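Local coordinates for transcriptional regulator PA3341 (Pseudomonas aeruginosa, PDB 2FBH), which probably binds DNA as a MarR-family transcriptional regulator, a dimeric winged-helix protein that also carries zinc ions in the crystal, at residues A21-L26 / A38-L43; S31-S36 / A107-I112; L44-H49 / R56-S61; R71-L76 / G80-L85. All blocks are in the same frame, centred on the assembly; numbering follows the deposited sequence. Where two conformers were deposited one is given.

Interaction 1: A21-L26 / A38-L43; sequences AWRAEL and ARWLVL. With SO4 (sulfate ion), chain E.
Leu26 and Trp40 are brought together by their first torsions: the leucine holds CG anti to its own nitrogen (chi1 -167°), and Trp40 sets CG between its N and carbonyl carbon (chi1 58°), which sends the indole across to helix 11-29. The six-membered ring does the touching. Leu26 CG lies 3.5 Å from Trp40 CH2, and Leu26 CD2 is 3.6 Å from Trp40 CZ3. A long, flat tryptophan suits this place because the segment axes run nearly at right angles and stay 12.1 Å apart. Its pyrrole nitrogen, NE1, is held by Asp27, so the indole is fixed at one end by a hydrogen bond and at the other by packing. Arg23 bends at chi2 and chi3, bringing its guanidinium face over Trp22 CD1, with Leu41 CD2 nearby. From there Arg23 NH1 gives SO4 O2 a 2.7 Å hydrogen bond, while Arg23 NH2 adds a weak one to the same oxygen. Arg48, Arg117 and, from the second subunit, Gly12 and Thr13 also bind this sulfate, probably a crystallisation ion. Around the contact Trp22 packs on helix 102-120, and Val42 on helices 55-62 and 66-78.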
loop_
_atom_site.group_PDB
_atom_site.type_symbol
_atom_site.label_atom_id
_atom_site.label_comp_id
_atom_site.label_asym_id
_atom_site.label_seq_id
_atom_site.Cartn_x
_atom_site.Cartn_y
_atom_site.Cartn_z
ATOM N N ALA A 21 -2.978 6.592 -3.081
ATOM C CA ALA A 21 -3.056 7.948 -3.724
ATOM C C ALA A 21 -2.000 8.850 -3.073
ATOM O O ALA A 21 -1.329 9.633 -3.764
ATOM C CB ALA A 21 -4.478 8.521 -3.536
ATOM N N TRP A 22 -1.837 8.771 -1.748
ATOM C CA TRP A 22 -0.900 9.653 -1.068
ATOM C C TRP A 22 0.542 9.268 -1.478
ATOM O O TRP A 22 1.359 10.127 -1.862
ATOM C CB TRP A 22 -1.094 9.491 0.436
ATOM C CG TRP A 22 -0.355 10.406 1.300
ATOM C CD1 TRP A 22 0.892 10.932 1.110
ATOM C CD2 TRP A 22 -0.790 10.830 2.566
ATOM N NE1 TRP A 22 1.284 11.690 2.213
ATOM C CE2 TRP A 22 0.242 11.653 3.110
ATOM C CE3 TRP A 22 -1.961 10.591 3.305
ATOM C CZ2 TRP A 22 0.134 12.289 4.329
ATOM C CZ3 TRP A 22 -2.064 11.234 4.596
ATOM C CH2 TRP A 22 -1.020 12.052 5.075
ATOM N N ARG A 23 0.854 7.985 -1.451
ATOM C CA ARG A 23 2.201 7.577 -1.921
ATOM C C ARG A 23 2.454 7.902 -3.417
ATOM O O ARG A 23 3.592 8.212 -3.791
ATOM C CB ARG A 23 2.425 6.117 -1.577
ATOM C CG ARG A 23 2.284 5.831 -0.060
ATOM C CD ARG A 23 3.234 6.698 0.768
ATOM N NE ARG A 23 2.644 7.089 2.025
ATOM C CZ ARG A 23 3.246 7.906 2.890
ATOM N NH1 ARG A 23 2.658 8.208 4.012
ATOM N NH2 ARG A 23 4.446 8.414 2.640
ATOM N N ALA A 24 1.420 7.890 -4.243
ATOM C CA ALA A 24 1.573 8.277 -5.684
ATOM C C ALA A 24 1.940 9.730 -5.749
ATOM O O ALA A 24 2.774 10.153 -6.568
ATOM C CB ALA A 24 0.326 8.038 -6.465
ATOM N N GLU A 25 1.254 10.525 -4.926
ATOM C CA GLU A 25 1.503 11.974 -4.947
ATOM C C GLU A 25 2.936 12.303 -4.445
ATOM O O GLU A 25 3.648 13.123 -5.007
ATOM C CB GLU A 25 0.459 12.736 -4.082
ATOM C CG GLU A 25 0.709 14.267 -4.087
ATOM C CD GLU A 25 0.532 14.945 -5.506
ATOM O OE1 GLU A 25 -0.113 14.370 -6.432
ATOM O OE2 GLU A 25 1.066 16.093 -5.650
ATOM N N LEU A 26 3.343 11.634 -3.375
ATOM C CA LEU A 26 4.717 11.832 -2.890
ATOM C C LEU A 26 5.702 11.353 -3.971
ATOM O O LEU A 26 6.720 12.034 -4.223
ATOM C CB LEU A 26 4.895 11.005 -1.582
ATOM C CG LEU A 26 6.132 11.309 -0.765
ATOM C CD1 LEU A 26 6.636 12.826 -0.703
ATOM C CD2 LEU A 26 5.693 10.834 0.604
ATOM N N ALA A 38 11.050 1.748 -4.442
ATOM C CA ALA A 38 10.687 2.360 -3.174
ATOM C C ALA A 38 11.779 3.314 -2.610
ATOM O O ALA A 38 11.617 3.846 -1.538
ATOM C CB ALA A 38 10.277 1.274 -2.155
ATOM N N ARG A 39 12.851 3.591 -3.349
ATOM C CA ARG A 39 14.123 3.939 -2.698
ATOM C C ARG A 39 14.046 5.162 -1.813
ATOM O O ARG A 39 14.651 5.197 -0.744
ATOM C CB ARG A 39 15.244 4.063 -3.712
ATOM C CG ARG A 39 15.314 2.762 -4.407
ATOM C CD ARG A 39 16.625 2.455 -4.905
ATOM N NE ARG A 39 17.069 3.341 -5.941
ATOM C CZ ARG A 39 17.919 2.932 -6.882
ATOM N NH1 ARG A 39 18.302 1.649 -6.902
ATOM N NH2 ARG A 39 18.372 3.772 -7.808
ATOM N N TRP A 40 13.255 6.138 -2.219
ATOM C CA TRP A 40 13.118 7.355 -1.418
ATOM C C TRP A 40 12.433 7.086 -0.053
ATOM O O TRP A 40 12.675 7.826 0.924
ATOM C CB TRP A 40 12.365 8.440 -2.174
ATOM C CG TRP A 40 10.938 8.096 -2.675
ATOM C CD1 TRP A 40 10.575 7.796 -3.982
ATOM C CD2 TRP A 40 9.717 8.088 -1.917
ATOM N NE1 TRP A 40 9.218 7.567 -4.046
ATOM C CE2 TRP A 40 8.668 7.732 -2.804
ATOM C CE3 TRP A 40 9.402 8.349 -0.576
ATOM C CZ2 TRP A 40 7.309 7.649 -2.392
ATOM C CZ3 TRP A 40 8.041 8.242 -0.162
ATOM C CH2 TRP A 40 7.039 7.922 -1.050
ATOM N N LEU A 41 11.624 6.037 -0.014
ATOM C CA LEU A 41 10.853 5.628 1.178
ATOM C C LEU A 41 11.722 4.901 2.233
ATOM O O LEU A 41 11.480 4.993 3.417
ATOM C CB LEU A 41 9.685 4.759 0.733
ATOM C CG LEU A 41 8.386 4.664 1.536
ATOM C CD1 LEU A 41 8.412 3.438 2.406
ATOM C CD2 LEU A 41 8.110 5.920 2.375
ATOM N N VAL A 42 12.751 4.201 1.761
ATOM C CA VAL A 42 13.831 3.722 2.605
ATOM C C VAL A 42 14.594 4.900 3.242
ATOM O O VAL A 42 14.744 4.910 4.449
ATOM C CB VAL A 42 14.762 2.741 1.799
ATOM C CG1 VAL A 42 15.988 2.365 2.622
ATOM C CG2 VAL A 42 13.955 1.440 1.393
ATOM N N LEU A 43 15.050 5.898 2.433
ATOM C CA LEU A 43 15.695 7.114 2.900
ATOM C C LEU A 43 14.828 7.832 3.905
ATOM O O LEU A 43 15.284 8.253 4.957
ATOM C CB LEU A 43 15.928 8.060 1.731
ATOM C CG LEU A 43 17.063 7.621 0.807
ATOM C CD1 LEU A 43 17.317 8.740 -0.211
ATOM C CD2 LEU A 43 18.445 7.332 1.624
HETATM S S SO4 E . 4.026 11.172 5.904
HETATM O O1 SO4 E . 3.035 11.819 6.717
HETATM O O2 SO4 E . 3.499 10.662 4.633
HETATM O O3 SO4 E . 4.445 10.025 6.689
HETATM O O4 SO4 E . 5.151 12.139 5.668
#

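Interaction 2: S31-S36 / A107-I112; sequences SHLGLS and ADIEAI. With ZN (zinc ion), chain C.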
loop_
_atom_site.group_PDB
_atom_site.type_symbol
_atom_site.label_atom_id
_atom_site.label_comp_id
_atom_site.label_asym_id
_atom_site.label_seq_id
_atom_site.Cartn_x
_atom_site.Cartn_y
_atom_site.Cartn_z
ATOM N N SER A 31 9.885 12.842 -7.969
ATOM C CA SER A 31 10.257 12.136 -9.189
ATOM C C SER A 31 11.561 12.692 -9.842
ATOM O O SER A 31 12.260 11.962 -10.659
ATOM C CB SER A 31 9.100 12.081 -10.194
ATOM O OG SER A 31 8.798 13.422 -10.536
ATOM N N HIS A 32 11.923 13.910 -9.469
ATOM C CA HIS A 32 13.110 14.593 -10.029
ATOM C C HIS A 32 14.384 14.013 -9.418
ATOM O O HIS A 32 15.494 14.213 -9.940
ATOM C CB HIS A 32 13.048 16.052 -9.818
ATOM C CG HIS A 32 13.036 16.472 -8.385
ATOM N ND1 HIS A 32 11.990 16.183 -7.533
ATOM C CD2 HIS A 32 13.932 17.180 -7.661
ATOM C CE1 HIS A 32 12.253 16.695 -6.341
ATOM N NE2 HIS A 32 13.416 17.321 -6.397
ATOM N N LEU A 33 14.224 13.307 -8.304
ATOM C CA LEU A 33 15.416 12.885 -7.537
ATOM C C LEU A 33 15.992 11.579 -8.072
ATOM O O LEU A 33 17.071 11.160 -7.636
ATOM C CB LEU A 33 15.105 12.785 -6.006
ATOM C CG LEU A 33 14.654 14.104 -5.418
ATOM C CD1 LEU A 33 14.203 13.862 -3.992
ATOM C CD2 LEU A 33 15.732 15.194 -5.398
ATOM N N GLY A 34 15.272 10.959 -9.004
ATOM C CA GLY A 34 15.734 9.677 -9.643
ATOM C C GLY A 34 15.807 8.523 -8.647
ATOM O O GLY A 34 16.575 7.559 -8.821
ATOM N N LEU A 35 14.995 8.572 -7.593
ATOM C CA LEU A 35 15.069 7.517 -6.573
ATOM C C LEU A 35 13.928 6.585 -6.786
ATOM O O LEU A 35 12.896 6.659 -6.065
ATOM C CB LEU A 35 14.900 8.101 -5.187
ATOM C CG LEU A 35 16.051 8.964 -4.716
ATOM C CD1 LEU A 35 15.628 9.851 -3.561
ATOM C CD2 LEU A 35 17.193 8.041 -4.347
ATOM N N SER A 36 14.124 5.676 -7.726
ATOM C CA SER A 36 13.084 4.861 -8.272
ATOM C C SER A 36 12.826 3.687 -7.371
ATOM O O SER A 36 13.587 3.428 -6.420
ATOM C CB SER A 36 13.583 4.299 -9.606
ATOM O OG SER A 36 14.207 5.300 -10.439
ATOM N N ALA A 107 16.966 16.244 3.560
ATOM C CA ALA A 107 16.285 17.529 3.852
ATOM C C ALA A 107 15.202 17.863 2.789
ATOM O O ALA A 107 14.076 18.327 3.119
ATOM C CB ALA A 107 17.312 18.626 3.933
ATOM N N ASP A 108 15.552 17.696 1.507
ATOM C CA ASP A 108 14.622 17.936 0.448
ATOM C C ASP A 108 13.448 16.972 0.461
ATOM O O ASP A 108 12.340 17.399 0.261
ATOM C CB ASP A 108 15.313 17.932 -0.942
ATOM C CG ASP A 108 16.267 19.117 -1.115
ATOM O OD1 ASP A 108 16.214 20.045 -0.285
ATOM O OD2 ASP A 108 17.102 19.105 -2.052
ATOM N N ILE A 109 13.698 15.704 0.674
ATOM C CA ILE A 109 12.635 14.700 0.761
ATOM C C ILE A 109 11.670 14.998 1.920
ATOM O O ILE A 109 10.435 14.957 1.747
ATOM C CB ILE A 109 13.252 13.290 0.949
ATOM C CG1 ILE A 109 14.091 12.971 -0.330
ATOM C CG2 ILE A 109 12.129 12.209 1.174
ATOM C CD1 ILE A 109 14.736 11.555 -0.177
ATOM N N GLU A 110 12.214 15.361 3.084
ATOM C CA GLU A 110 11.307 15.706 4.188
ATOM C C GLU A 110 10.487 16.959 3.904
ATOM O O GLU A 110 9.317 17.005 4.255
ATOM C CB GLU A 110 12.043 15.810 5.515
ATOM C CG GLU A 110 12.443 14.459 6.043
ATOM C CD GLU A 110 11.279 13.676 6.629
ATOM O OE1 GLU A 110 11.483 13.030 7.665
ATOM O OE2 GLU A 110 10.154 13.724 6.093
ATOM N N ALA A 111 11.092 17.956 3.284
ATOM C CA ALA A 111 10.386 19.186 2.994
ATOM C C ALA A 111 9.231 18.831 2.028
ATOM O O ALA A 111 8.082 19.293 2.172
ATOM C CB ALA A 111 11.306 20.227 2.394
ATOM N N ILE A 112 9.549 17.985 1.050
ATOM C CA ILE A 112 8.485 17.642 0.051
ATOM C C ILE A 112 7.397 16.773 0.695
ATOM O O ILE A 112 6.210 16.998 0.454
ATOM C CB ILE A 112 9.138 16.943 -1.202
ATOM C CG1 ILE A 112 10.015 17.971 -1.936
ATOM C CG2 ILE A 112 8.089 16.352 -2.099
ATOM C CD1 ILE A 112 10.971 17.336 -3.036
HETATM ZN ZN ZN C . 10.267 15.670 -8.874
HETATM O O HOH W 1 14.659 18.867 -4.393
#
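His32 and Ile112 come at each other from opposite directions, Ile112 CD1 lying in the plane of the imidazole at its edge, 3.6 Å from His32 CE1. Next along the loop, Leu33 CD1 rests 3.8 Å from Ile109 CG1, and Leu35 reaches Ile109 tip to tip, with Leu35 CD1 and Ile109 CD1 3.9 Å apart. Branched aliphatic chains suit this face because they can meet the loop's leucines with methyl and methylene groups alone. Both ring nitrogens of His32 are used. ND1 binds zinc at 2.2 Å, at a site to which Ser31 also belongs, while NE2 donates to water 1, which passes a weak hydrogen bond on to Asp108 OD2. In this MarR-type fold the loop links helix 11-29 to helix 39-48, the first helix of the DNA-binding lobe, and here it packs on helix 102-120, one of the long helices near the subunit interface. Leu33 CG lies 3.5 Å above the plane of the His32 ring, toward its rim, and probably limits its rotation. Farther out, Gly34, with a positive phi of 65°, lies between Leu33 and Leu35, which both face Ile109. Ser31 OG is hydrogen-bonded to Arg28 O, and Leu30 and Leu26 pack against Ile112.

Interaction 3: L44-H49 / R56-S61; sequences LHLARH and RELAQS. With ZN (zinc ion), chain D; SO4 (sulfate ion), chain E.
His45 and Ser61 mark the closest backbone approach, their CA atoms 7.5 Å apart where the axes of helix segments 44-48 and 56-61 pass at 10.8 Å and an angle of 114°. A small serine at this point leaves room for the imidazole. His45 ND1 and Ser61 OG share a 3.0 Å hydrogen bond near the ring plane, and either could be the donor. Zinc lies beside the pair. His49 NE2 binds it at 2.0 Å and water 2 is a further ligand, whereas His45 ND1 stands at 2.8 Å, a long distance for coordination, although His45 belongs to the site. These helices are part of the winged helix-turn-helix of the MarR family, in which helix 55-62 precedes helix 66-78, the probable DNA-recognition helix. Elsewhere in the contact Leu46 and Leu58 cross at about a right angle, their CD2 atoms 4.2 Å apart, and both also pack on Ile96 of the wing. Arg48 points elsewhere, its chain extended from CG to NE. Its NH1 donates to SO4 O3 at 3.0 Å and its NH2 to SO4 O4 at 2.9 Å, while Leu44 CD1 covers part of one guanidinium face.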
loop_
_atom_site.group_PDB
_atom_site.type_symbol
_atom_site.label_atom_id
_atom_site.label_comp_id
_atom_site.label_asym_id
_atom_site.label_seq_id
_atom_site.Cartn_x
_atom_site.Cartn_y
_atom_site.Cartn_z
ATOM N N LEU A 44 13.535 7.926 3.585
ATOM C CA LEU A 44 12.666 8.706 4.471
ATOM C C LEU A 44 12.623 8.008 5.818
ATOM O O LEU A 44 12.762 8.665 6.842
ATOM C CB LEU A 44 11.282 8.785 3.880
ATOM C CG LEU A 44 10.643 10.129 3.888
ATOM C CD1 LEU A 44 9.150 9.900 3.777
ATOM C CD2 LEU A 44 11.078 11.002 5.078
ATOM N N HIS A 45 12.487 6.680 5.825
ATOM C CA HIS A 45 12.416 5.950 7.070
ATOM C C HIS A 45 13.732 5.964 7.862
ATOM O O HIS A 45 13.735 6.050 9.099
ATOM C CB HIS A 45 11.911 4.557 6.806
ATOM C CG HIS A 45 10.430 4.516 6.502
ATOM N ND1 HIS A 45 9.531 3.790 7.262
ATOM C CD2 HIS A 45 9.690 5.154 5.559
ATOM C CE1 HIS A 45 8.310 3.932 6.758
ATOM N NE2 HIS A 45 8.380 4.756 5.726
ATOM N N LEU A 46 14.859 5.945 7.151
ATOM C CA LEU A 46 16.139 6.114 7.814
ATOM C C LEU A 46 16.248 7.473 8.458
ATOM O O LEU A 46 16.831 7.620 9.536
ATOM C CB LEU A 46 17.290 5.926 6.790
ATOM C CG LEU A 46 17.520 4.473 6.469
ATOM C CD1 LEU A 46 18.549 4.426 5.274
ATOM C CD2 LEU A 46 18.076 3.701 7.642
ATOM N N ALA A 47 15.735 8.485 7.785
ATOM C CA ALA A 47 15.844 9.850 8.272
ATOM C C ALA A 47 15.036 9.998 9.557
ATOM O O ALA A 47 15.336 10.878 10.399
ATOM C CB ALA A 47 15.265 10.786 7.253
ATOM N N ARG A 48 13.985 9.200 9.650
ATOM C CA ARG A 48 12.986 9.396 10.724
ATOM C C ARG A 48 13.200 8.616 11.986
ATOM O O ARG A 48 12.605 8.937 13.030
ATOM C CB ARG A 48 11.609 9.070 10.215
ATOM C CG ARG A 48 11.132 10.183 9.304
ATOM C CD ARG A 48 9.756 9.849 8.718
ATOM N NE ARG A 48 9.357 10.988 7.882
ATOM C CZ ARG A 48 8.242 11.017 7.156
ATOM N NH1 ARG A 48 7.413 9.975 7.194
ATOM N NH2 ARG A 48 7.931 12.113 6.455
ATOM N N HIS A 49 13.997 7.571 11.920
ATOM C CA HIS A 49 14.304 6.911 13.175
ATOM C C HIS A 49 15.651 7.313 13.734
ATOM O O HIS A 49 16.552 7.682 12.968
ATOM C CB HIS A 49 14.000 5.445 13.013
ATOM C CG HIS A 49 12.573 5.230 12.634
ATOM N ND1 HIS A 49 11.548 5.231 13.558
ATOM C CD2 HIS A 49 11.979 5.156 11.419
ATOM C CE1 HIS A 49 10.393 5.083 12.938
ATOM N NE2 HIS A 49 10.628 5.036 11.640
ATOM N N ARG A 56 16.395 -6.245 8.564
ATOM C CA ARG A 56 15.128 -6.808 9.034
ATOM C C ARG A 56 14.162 -5.745 9.585
ATOM O O ARG A 56 12.968 -5.799 9.329
ATOM C CB ARG A 56 15.394 -7.902 10.078
ATOM C CG ARG A 56 16.402 -8.974 9.644
ATOM C CD ARG A 56 16.393 -10.207 10.579
ATOM N NE ARG A 56 15.173 -11.003 10.431
ATOM C CZ ARG A 56 15.090 -12.136 9.734
ATOM N NH1 ARG A 56 13.936 -12.779 9.647
ATOM N NH2 ARG A 56 16.156 -12.633 9.125
ATOM N N GLU A 57 14.690 -4.773 10.324
ATOM C CA GLU A 57 13.875 -3.713 10.894
ATOM C C GLU A 57 13.365 -2.754 9.809
ATOM O O GLU A 57 12.201 -2.329 9.786
ATOM C CB GLU A 57 14.661 -2.970 11.997
ATOM C CG GLU A 57 14.868 -3.801 13.295
ATOM C CD GLU A 57 15.951 -3.207 14.231
ATOM O OE1 GLU A 57 16.801 -2.428 13.740
ATOM O OE2 GLU A 57 15.958 -3.521 15.469
ATOM N N LEU A 58 14.247 -2.460 8.863
ATOM C CA LEU A 58 13.934 -1.502 7.811
ATOM C C LEU A 58 12.893 -2.068 6.835
ATOM O O LEU A 58 12.029 -1.343 6.360
ATOM C CB LEU A 58 15.236 -1.155 7.076
ATOM C CG LEU A 58 15.265 0.037 6.137
ATOM C CD1 LEU A 58 14.652 1.361 6.704
ATOM C CD2 LEU A 58 16.766 0.249 5.728
ATOM N N ALA A 59 12.984 -3.359 6.565
ATOM C CA ALA A 59 12.088 -4.034 5.646
ATOM C C ALA A 59 10.669 -3.996 6.247
ATOM O O ALA A 59 9.712 -3.564 5.590
ATOM C CB ALA A 59 12.556 -5.459 5.452
ATOM N N GLN A 60 10.568 -4.407 7.514
ATOM C CA GLN A 60 9.343 -4.272 8.310
ATOM C C GLN A 60 8.693 -2.916 8.095
ATOM O O GLN A 60 7.561 -2.846 7.599
ATOM C CB GLN A 60 9.601 -4.558 9.801
ATOM C CG GLN A 60 9.615 -6.056 10.124
ATOM C CD GLN A 60 10.108 -6.424 11.538
ATOM O OE1 GLN A 60 10.489 -5.553 12.363
ATOM N NE2 GLN A 60 10.117 -7.737 11.820
ATOM N N SER A 61 9.411 -1.839 8.394
ATOM C CA SER A 61 8.782 -0.526 8.421
ATOM C C SER A 61 8.525 0.111 7.061
ATOM O O SER A 61 7.563 0.869 6.916
ATOM C CB SER A 61 9.518 0.433 9.378
ATOM O OG SER A 61 10.445 1.296 8.759
HETATM ZN ZN ZN D . 10.441 4.312 9.822
HETATM S S SO4 E . 4.026 11.172 5.904
HETATM O O1 SO4 E . 3.035 11.819 6.717
HETATM O O2 SO4 E . 3.499 10.662 4.633
HETATM O O3 SO4 E . 4.445 10.025 6.689
HETATM O O4 SO4 E . 5.151 12.139 5.668
HETATM O O HOH W 2 8.996 5.849 9.712
#

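Interaction 4: R71-L76 / G80-L85; sequences RLLDGL and GLVRRL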
loop_
_atom_site.group_PDB
_atom_site.type_symbol
_atom_site.label_atom_id
_atom_site.label_comp_id
_atom_site.label_asym_id
_atom_site.label_seq_id
_atom_site.Cartn_x
_atom_site.Cartn_y
_atom_site.Cartn_z
ATOM N N ARG A 71 18.059 -5.235 -2.770
ATOM C CA ARG A 71 18.193 -4.525 -4.066
ATOM C C ARG A 71 18.071 -3.026 -3.956
ATOM O O ARG A 71 18.876 -2.322 -4.556
ATOM C CB ARG A 71 17.175 -5.018 -5.085
ATOM C CG ARG A 71 17.233 -6.501 -5.347
ATOM C CD ARG A 71 18.255 -6.840 -6.407
ATOM N NE ARG A 71 18.191 -8.238 -6.840
ATOM C CZ ARG A 71 17.647 -8.683 -7.976
ATOM N NH1 ARG A 71 17.039 -7.836 -8.839
ATOM N NH2 ARG A 71 17.721 -9.984 -8.252
ATOM N N LEU A 72 17.029 -2.528 -3.247
ATOM C CA LEU A 72 16.857 -1.120 -2.961
ATOM C C LEU A 72 18.081 -0.555 -2.300
ATOM O O LEU A 72 18.566 0.482 -2.727
ATOM C CB LEU A 72 15.617 -0.882 -2.044
ATOM C CG LEU A 72 14.334 -1.349 -2.695
ATOM C CD1 LEU A 72 13.189 -1.114 -1.689
ATOM C CD2 LEU A 72 14.081 -0.614 -4.059
ATOM N N LEU A 73 18.604 -1.297 -1.311
ATOM C CA LEU A 73 19.766 -0.814 -0.567
ATOM C C LEU A 73 21.003 -0.760 -1.514
ATOM O O LEU A 73 21.786 0.166 -1.384
ATOM C CB LEU A 73 20.051 -1.686 0.656
ATOM C CG LEU A 73 19.062 -1.486 1.823
ATOM C CD1 LEU A 73 19.298 -2.555 2.831
ATOM C CD2 LEU A 73 19.210 -0.073 2.468
ATOM N N ASP A 74 21.169 -1.757 -2.399
ATOM C CA ASP A 74 22.334 -1.745 -3.352
ATOM C C ASP A 74 22.302 -0.440 -4.165
ATOM O O ASP A 74 23.311 0.236 -4.364
ATOM C CB ASP A 74 22.262 -2.870 -4.396
ATOM C CG ASP A 74 22.590 -4.270 -3.829
ATOM O OD1 ASP A 74 23.190 -4.362 -2.744
ATOM O OD2 ASP A 74 22.170 -5.261 -4.494
ATOM N N GLY A 75 21.106 -0.081 -4.621
ATOM C CA GLY A 75 20.908 1.170 -5.307
ATOM C C GLY A 75 21.330 2.381 -4.508
ATOM O O GLY A 75 22.092 3.193 -4.995
ATOM N N LEU A 76 20.880 2.490 -3.263
ATOM C CA LEU A 76 21.172 3.645 -2.489
ATOM C C LEU A 76 22.696 3.667 -2.127
ATOM O O LEU A 76 23.293 4.691 -2.070
ATOM C CB LEU A 76 20.381 3.524 -1.178
ATOM C CG LEU A 76 18.866 3.809 -1.385
ATOM C CD1 LEU A 76 18.188 3.701 -0.010
ATOM C CD2 LEU A 76 18.685 5.204 -1.955
ATOM N N GLY A 80 26.132 6.252 -2.777
ATOM C CA GLY A 80 26.824 6.821 -1.626
ATOM C C GLY A 80 25.871 7.429 -0.574
ATOM O O GLY A 80 26.276 8.313 0.186
ATOM N N LEU A 81 24.628 6.958 -0.553
ATOM C CA LEU A 81 23.594 7.513 0.359
ATOM C C LEU A 81 23.482 6.714 1.667
ATOM O O LEU A 81 23.049 7.245 2.738
ATOM C CB LEU A 81 22.239 7.602 -0.351
ATOM C CG LEU A 81 22.254 8.520 -1.570
ATOM C CD1 LEU A 81 20.896 8.404 -2.369
ATOM C CD2 LEU A 81 22.578 9.995 -1.245
ATOM N N VAL A 82 23.800 5.418 1.594
ATOM C CA VAL A 82 23.799 4.597 2.789
ATOM C C VAL A 82 25.085 3.776 2.914
ATOM O O VAL A 82 25.758 3.558 1.919
ATOM C CB VAL A 82 22.623 3.587 2.852
ATOM C CG1 VAL A 82 21.182 4.338 2.777
ATOM C CG2 VAL A 82 22.671 2.571 1.774
ATOM N N ARG A 83 25.378 3.340 4.140
ATOM C CA ARG A 83 26.409 2.315 4.433
ATOM C C ARG A 83 25.804 1.247 5.300
ATOM O O ARG A 83 24.792 1.494 6.016
ATOM C CB ARG A 83 27.623 2.943 5.113
ATOM C CG ARG A 83 28.309 3.947 4.209
ATOM C CD ARG A 83 29.525 4.471 4.851
ATOM N NE ARG A 83 30.607 3.465 4.909
ATOM C CZ ARG A 83 31.645 3.589 5.722
ATOM N NH1 ARG A 83 32.608 2.661 5.772
ATOM N NH2 ARG A 83 31.682 4.635 6.514
ATOM N N ARG A 84 26.348 0.030 5.181
ATOM C CA ARG A 84 25.987 -1.050 6.101
ATOM C C ARG A 84 27.157 -1.310 7.032
ATOM O O ARG A 84 28.230 -1.720 6.565
ATOM C CB ARG A 84 25.626 -2.279 5.302
ATOM C CG ARG A 84 24.559 -1.972 4.289
ATOM C CD ARG A 84 24.496 -3.154 3.415
ATOM N NE ARG A 84 24.357 -2.761 2.032
ATOM C CZ ARG A 84 23.455 -3.274 1.217
ATOM N NH1 ARG A 84 22.634 -4.195 1.678
ATOM N NH2 ARG A 84 23.398 -2.883 -0.053
ATOM N N LEU A 85 26.947 -1.053 8.329
ATOM C CA LEU A 85 28.015 -0.879 9.328
ATOM C C LEU A 85 27.663 -1.579 10.639
ATOM O O LEU A 85 26.497 -1.826 10.904
ATOM C CB LEU A 85 28.275 0.604 9.640
ATOM C CG LEU A 85 29.102 1.423 8.638
ATOM C CD1 LEU A 85 29.120 2.921 9.007
ATOM C CD2 LEU A 85 30.531 0.906 8.580
#
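A Schellman motif centred on Gly80 ends helix 66-78 and leads the chain into strand 82-85 of the wing. In the MarR winged-helix fold this helix is the probable recognition helix, and the strand pairs antiparallel with 95-98. Gly80 takes the positive phi with which the chain leaves the helix, a conformation easiest for a residue without a side chain. Just beyond it, Leu81 N donates to Leu76 O over 3.0 Å, with an angle of 161° at the hydrogen, closing the last turn. Apolar side chains back up the turn. Leu76 and Leu81 cross at about a right angle, Leu76 CD2 lying 3.9 Å from Leu81 CD1, and Val82 CG2 packs 3.9 Å from Leu76 CB. A compact, beta-branched valine suits the strand. Arg84 then crosses to the same helix from two residues farther along the strand. Its guanidinium lays one face over Leu73 CB, which is 3.6 Å from Arg84 NH2, and the chain bends at chi3 (-138°) to place it there. Glu77 is the stronger acidic partner of Arg84, and Gln55 OE1 accepts from its NH1. Asp74 adds a weaker, tilted salt bridge, the carboxylate and guanidinium planes standing 46° apart and Asp74 OD1 lying 3.1 Å from Arg84 NH2.

Overall arrangement
Helix 39-48 ties the set together, supplying one segment to interaction 1 and one to interaction 3, whose centres are 13 Å apart. Both also meet the same sulfate, through Arg23 and Arg48, near the second subunit. Interaction 2 closes the longest loop, and interactions 3 and 4 lie within it. Its Glu110 OE2 reaches Arg48 NH2 of interaction 3 in a 2.8 Å salt bridge, and its Leu35 CD1 lies 3.9 Å from Leu43 CD1 of interaction 1. Interactions 3 and 4 share the apolar interior of the winged helix, with Leu46 CD1 3.6 Å from Val82 CG1. The two zinc ions, in interactions 2 and 3, lie about 22 Å apart.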